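Local coordinates for aspartyl-tRNA synthetase 2 (Thermus thermophilus, PDB 1N9W), which charges both tRNA(Asp) and tRNA(Asn) with aspartate, activating the amino acid with ATP and then transferring it to the acceptor end of the tRNA, at residues Q265-L270 with S309-V314; T259-P264 with L340-E345. All blocks are in the same frame, centred on the assembly; numbering follows the deposited sequence.

How the contacts relate
Both contacts lie at one end of the mixed, mainly antiparallel sheet of the class II synthetase domain, their centres about 9 Å apart. Along the chain the loop 259-264 runs straight into 265-270; two helices later comes 309-314, and 340-345 follows, so contact 1 is nested inside the loop closed by contact 2. Strand 311-315 joins them: on one side it pairs with the outermost strand 269-271, on the other with strand 336-341, and Trp311 stacks on Phe341 while its NE1 probably hydrogen-bonds Ser262 O. The two contacts thus lie at the sheet margin, where strand 336-341 leads by a hairpin into strand 344-351, which carries Glu345 and Ser348, predicted to bind ATP and aspartate.

Contact 1 of 2, residues Q265-L270 with S309-V314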
# COMPACT_ATOMS: atom_id res chain seq x y z
N GLN B 265 2.70 -15.12 19.94
CA GLN B 265 3.63 -14.58 20.92
C GLN B 265 4.50 -15.70 21.48
O GLN B 265 4.00 -16.79 21.75
CB GLN B 265 2.87 -13.87 22.04
CG GLN B 265 3.72 -13.54 23.24
CD GLN B 265 3.11 -12.45 24.09
OE1 GLN B 265 1.92 -12.50 24.43
NE2 GLN B 265 3.92 -11.47 24.45
N ASP B 266 5.78 -15.42 21.65
CA ASP B 266 6.70 -16.43 22.17
C ASP B 266 6.59 -17.69 21.33
O ASP B 266 6.47 -18.80 21.84
CB ASP B 266 6.36 -16.73 23.63
CG ASP B 266 6.77 -15.62 24.57
OD1 ASP B 266 6.16 -15.48 25.65
OD2 ASP B 266 7.72 -14.88 24.23
N ILE B 267 6.63 -17.50 20.01
CA ILE B 267 6.54 -18.60 19.07
C ILE B 267 7.71 -19.55 19.23
O ILE B 267 8.86 -19.11 19.35
CB ILE B 267 6.52 -18.09 17.63
CG1 ILE B 267 5.29 -17.20 17.41
CG2 ILE B 267 6.54 -19.26 16.66
CD1 ILE B 267 5.25 -16.56 16.05
N PRO B 268 7.44 -20.86 19.23
CA PRO B 268 8.46 -21.91 19.36
C PRO B 268 9.59 -21.82 18.34
O PRO B 268 9.35 -21.81 17.13
CB PRO B 268 7.64 -23.19 19.20
CG PRO B 268 6.33 -22.81 19.81
CD PRO B 268 6.09 -21.44 19.24
N ARG B 269 10.82 -21.76 18.83
CA ARG B 269 12.00 -21.68 17.98
C ARG B 269 12.56 -23.09 17.80
O ARG B 269 12.51 -23.90 18.72
CB ARG B 269 13.08 -20.79 18.62
CG ARG B 269 12.62 -19.39 19.07
CD ARG B 269 12.56 -18.39 17.92
NE ARG B 269 12.59 -16.99 18.38
CZ ARG B 269 11.57 -16.34 18.93
NH1 ARG B 269 10.40 -16.95 19.11
NH2 ARG B 269 11.71 -15.07 19.30
N LEU B 270 13.08 -23.40 16.62
CA LEU B 270 13.62 -24.73 16.37
C LEU B 270 14.67 -24.72 15.28
O LEU B 270 14.39 -24.37 14.13
CB LEU B 270 12.49 -25.68 15.99
CG LEU B 270 12.78 -27.18 16.12
CD1 LEU B 270 13.09 -27.51 17.57
CD2 LEU B 270 11.59 -27.98 15.63
N SER B 309 0.76 -24.64 19.27
CA SER B 309 1.00 -23.42 18.51
C SER B 309 0.84 -23.64 17.01
O SER B 309 1.34 -24.63 16.45
CB SER B 309 2.41 -22.92 18.81
OG SER B 309 2.77 -21.82 18.00
N ASP B 310 0.15 -22.72 16.35
CA ASP B 310 -0.08 -22.80 14.91
C ASP B 310 1.15 -22.27 14.18
O ASP B 310 1.28 -22.43 12.96
CB ASP B 310 -1.30 -21.96 14.54
CG ASP B 310 -2.59 -22.56 15.04
OD1 ASP B 310 -3.07 -23.53 14.41
OD2 ASP B 310 -3.13 -22.08 16.06
N TRP B 311 2.06 -21.67 14.94
CA TRP B 311 3.28 -21.08 14.38
C TRP B 311 4.55 -21.80 14.82
O TRP B 311 4.62 -22.35 15.92
CB TRP B 311 3.37 -19.61 14.78
CG TRP B 311 2.05 -18.90 14.81
CD1 TRP B 311 1.10 -18.98 15.78
CD2 TRP B 311 1.54 -18.01 13.81
NE1 TRP B 311 0.02 -18.20 15.45
CE2 TRP B 311 0.27 -17.59 14.26
CE3 TRP B 311 2.03 -17.53 12.59
CZ2 TRP B 311 -0.52 -16.70 13.52
CZ3 TRP B 311 1.25 -16.64 11.86
CH2 TRP B 311 -0.02 -16.24 12.33
N LEU B 312 5.56 -21.76 13.96
CA LEU B 312 6.84 -22.39 14.25
C LEU B 312 8.01 -21.74 13.54
O LEU B 312 8.06 -21.69 12.31
CB LEU B 312 6.79 -23.88 13.87
CG LEU B 312 8.10 -24.66 13.98
CD1 LEU B 312 8.56 -24.75 15.43
CD2 LEU B 312 7.90 -26.05 13.39
N PHE B 313 8.97 -21.23 14.31
CA PHE B 313 10.14 -20.60 13.74
C PHE B 313 11.25 -21.63 13.53
O PHE B 313 11.63 -22.33 14.47
CB PHE B 313 10.66 -19.48 14.66
CG PHE B 313 10.09 -18.12 14.35
CD1 PHE B 313 10.22 -17.56 13.08
CD2 PHE B 313 9.47 -17.37 15.35
CE1 PHE B 313 9.74 -16.28 12.81
CE2 PHE B 313 8.98 -16.09 15.09
CZ PHE B 313 9.12 -15.55 13.82
N VAL B 314 11.74 -21.72 12.30
CA VAL B 314 12.83 -22.64 11.97
C VAL B 314 14.07 -21.77 11.83
O VAL B 314 14.21 -21.02 10.87
CB VAL B 314 12.58 -23.38 10.64
CG1 VAL B 314 13.70 -24.37 10.37
CG2 VAL B 314 11.25 -24.10 10.69
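Ile267 sets its side chain between Trp311 and Phe313, and both its CG2 and its CD1 reach both neighbours. CG2, anti to the backbone N (chi1 to CG1 -62°), lies 3.7 Å from Trp311 CB and equally close to Phe313 CD2, while CD1 reaches over to Trp311 CB and Phe313 CE2. The Ile267 side chain crosses that of Phe313 at about a right angle. Next along, Pro268 rests its ring on Ser309, CD being 3.6 Å from Ser309 OG. Leu312 CD1 comes up to Pro268 O at 3.5 Å and also touches Leu270 CB.

Backbone pairing takes over from here, in parallel register: Arg269 opposite Phe313, Leu270 opposite Val314. Phe313 N donates to Pro268 O at 2.9 Å, nearly in line with the C=O, and Leu270 N returns a weak bond to Phe313 O. A CA-H...O contact from Val314 CA to Leu270 O, 3.2 Å, carries the pairing on. The Arg269 and Phe313 side chains run side by side, CD against Phe313 CB, guanidinium and ring planes 67° apart.

Bonds inside each segment hold the touching groups. Ser309 OG donates to Trp311 O at 2.8 Å, on a lone pair in the carbonyl plane, tying the loop residue ahead of the strand to the first strand residue. Arg269 NH1 gives a weak bond to Ile267 O. One shell out, the guanidinium forms salt bridges with Glu228 and Glu235 of helix 227-248. That helix also covers Phe313 through Met231, while Leu270 packs on helix 272-283.

The contact therefore couples a short parallel edge pairing to an apolar wedge, and the two carboxylates, Glu228 and Glu235, would probably more than offset the arginine charge, holding the edge strand to the helix as well as to its neighbour.

Contact 2 of 2, residues T259-P264 with L340-E345; sequences TWPSFP and LFRGLE
Arg342 carries the polar part of this contact, donating to the carbonyl of Thr259. NH2 bonds Thr259 O at 2.9 Å with an N-H...O angle of 159°; the oxygen lies in the guanidinium plane, whereas the donor stands 45° above the carbonyl plane. NH1 adds a weak bond to the same oxygen at 3.3 Å. The chain, extended from CG to NE, carries the guanidinium across to the loop. NE pairs with Asp310, and NH1 also reaches Lys400 O.

Nonpolar contact centres on Pro261. Its CG lies over one face of the guanidinium, 3.3 Å above the plane and offset toward the rim, and meets Phe341 CZ at 3.5 Å, at the ring edge. Phe341 is in turn stacked on Trp311.

The backbone supplies the geometry: a type I' turn from Phe341 to Leu344 links the two strands and projects Arg342 from its tip.

An alanine at Arg342 would probably leave Thr259 O without its two donors, Asp310 OD1 without its salt bridge to NE and Pro261 without the flat group on which it rests. One guanidinium thus joins its own beta hairpin to the loop 259-264 through Thr259 O, to helix 394-402 through Lys400 O, and to the loop just before strand 311-315 through Asp310.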
# COMPACT_ATOMS: atom_id res chain seq x y z
N THR B 259 -11.37 -20.99 11.70
CA THR B 259 -11.03 -21.08 13.12
C THR B 259 -9.78 -20.21 13.34
O THR B 259 -8.80 -20.33 12.60
CB THR B 259 -10.71 -22.54 13.54
OG1 THR B 259 -9.57 -23.01 12.81
CG2 THR B 259 -11.90 -23.45 13.26
N TRP B 260 -9.81 -19.35 14.34
CA TRP B 260 -8.68 -18.46 14.59
C TRP B 260 -7.46 -19.17 15.18
O TRP B 260 -7.59 -20.04 16.04
CB TRP B 260 -9.10 -17.30 15.49
CG TRP B 260 -8.44 -16.00 15.11
CD1 TRP B 260 -7.64 -15.23 15.90
CD2 TRP B 260 -8.53 -15.32 13.85
NE1 TRP B 260 -7.22 -14.12 15.21
CE2 TRP B 260 -7.74 -14.16 13.95
CE3 TRP B 260 -9.18 -15.61 12.64
CZ2 TRP B 260 -7.62 -13.25 12.89
CZ3 TRP B 260 -9.05 -14.71 11.59
CH2 TRP B 260 -8.26 -13.56 11.71
N PRO B 261 -6.26 -18.79 14.72
CA PRO B 261 -4.99 -19.37 15.17
C PRO B 261 -4.67 -19.01 16.62
O PRO B 261 -5.36 -18.20 17.24
CB PRO B 261 -3.96 -18.77 14.22
CG PRO B 261 -4.76 -18.40 13.01
CD PRO B 261 -6.02 -17.85 13.61
N SER B 262 -3.61 -19.62 17.14
CA SER B 262 -3.15 -19.35 18.49
C SER B 262 -2.41 -18.01 18.46
O SER B 262 -1.88 -17.62 17.42
CB SER B 262 -2.21 -20.47 18.96
OG SER B 262 -1.23 -20.78 17.98
N PHE B 263 -2.37 -17.32 19.59
CA PHE B 263 -1.71 -16.02 19.65
C PHE B 263 -0.24 -16.08 19.26
O PHE B 263 0.53 -16.86 19.83
CB PHE B 263 -1.84 -15.42 21.04
CG PHE B 263 -1.65 -13.94 21.08
CD1 PHE B 263 -2.65 -13.09 20.59
CD2 PHE B 263 -0.49 -13.38 21.58
CE1 PHE B 263 -2.48 -11.71 20.60
CE2 PHE B 263 -0.31 -12.00 21.60
CZ PHE B 263 -1.31 -11.16 21.11
N PRO B 264 0.17 -15.25 18.29
CA PRO B 264 1.55 -15.17 17.79
C PRO B 264 2.53 -14.52 18.77
O PRO B 264 3.11 -13.49 18.46
CB PRO B 264 1.42 -14.35 16.51
CG PRO B 264 0.00 -14.57 16.10
CD PRO B 264 -0.73 -14.50 17.41
N LEU B 340 6.76 -20.86 9.93
CA LEU B 340 5.80 -21.83 9.45
C LEU B 340 4.47 -21.56 10.10
O LEU B 340 4.37 -21.51 11.33
CB LEU B 340 6.25 -23.25 9.79
CG LEU B 340 7.50 -23.76 9.08
CD1 LEU B 340 7.75 -25.20 9.51
CD2 LEU B 340 7.31 -23.67 7.58
N PHE B 341 3.45 -21.36 9.28
CA PHE B 341 2.12 -21.10 9.79
C PHE B 341 1.21 -22.24 9.38
O PHE B 341 0.94 -22.43 8.19
CB PHE B 341 1.59 -19.77 9.24
CG PHE B 341 0.19 -19.44 9.67
CD1 PHE B 341 -0.18 -19.51 11.01
CD2 PHE B 341 -0.75 -19.05 8.73
CE1 PHE B 341 -1.47 -19.18 11.40
CE2 PHE B 341 -2.04 -18.71 9.11
CZ PHE B 341 -2.41 -18.78 10.45
N ARG B 342 0.76 -23.01 10.36
CA ARG B 342 -0.11 -24.15 10.09
C ARG B 342 0.45 -25.06 8.99
O ARG B 342 -0.30 -25.57 8.16
CB ARG B 342 -1.52 -23.66 9.71
CG ARG B 342 -2.32 -23.19 10.92
CD ARG B 342 -3.69 -22.61 10.57
NE ARG B 342 -4.43 -22.32 11.80
CZ ARG B 342 -5.58 -21.65 11.86
NH1 ARG B 342 -6.14 -21.16 10.75
NH2 ARG B 342 -6.15 -21.44 13.04
N GLY B 343 1.77 -25.24 8.98
CA GLY B 343 2.39 -26.11 8.00
C GLY B 343 2.92 -25.46 6.73
O GLY B 343 3.63 -26.10 5.95
N LEU B 344 2.60 -24.19 6.53
CA LEU B 344 3.05 -23.50 5.34
C LEU B 344 4.05 -22.39 5.67
O LEU B 344 3.92 -21.69 6.67
CB LEU B 344 1.86 -22.91 4.59
CG LEU B 344 2.14 -22.30 3.22
CD1 LEU B 344 2.74 -23.36 2.30
CD2 LEU B 344 0.85 -21.74 2.63
N GLU B 345 5.06 -22.24 4.82
CA GLU B 345 6.07 -21.21 5.03
C GLU B 345 5.48 -19.88 4.57
O GLU B 345 5.21 -19.69 3.38
CB GLU B 345 7.34 -21.54 4.24
CG GLU B 345 8.41 -20.46 4.30
CD GLU B 345 8.48 -19.62 3.04
OE1 GLU B 345 8.96 -20.14 2.01
OE2 GLU B 345 8.04 -18.45 3.07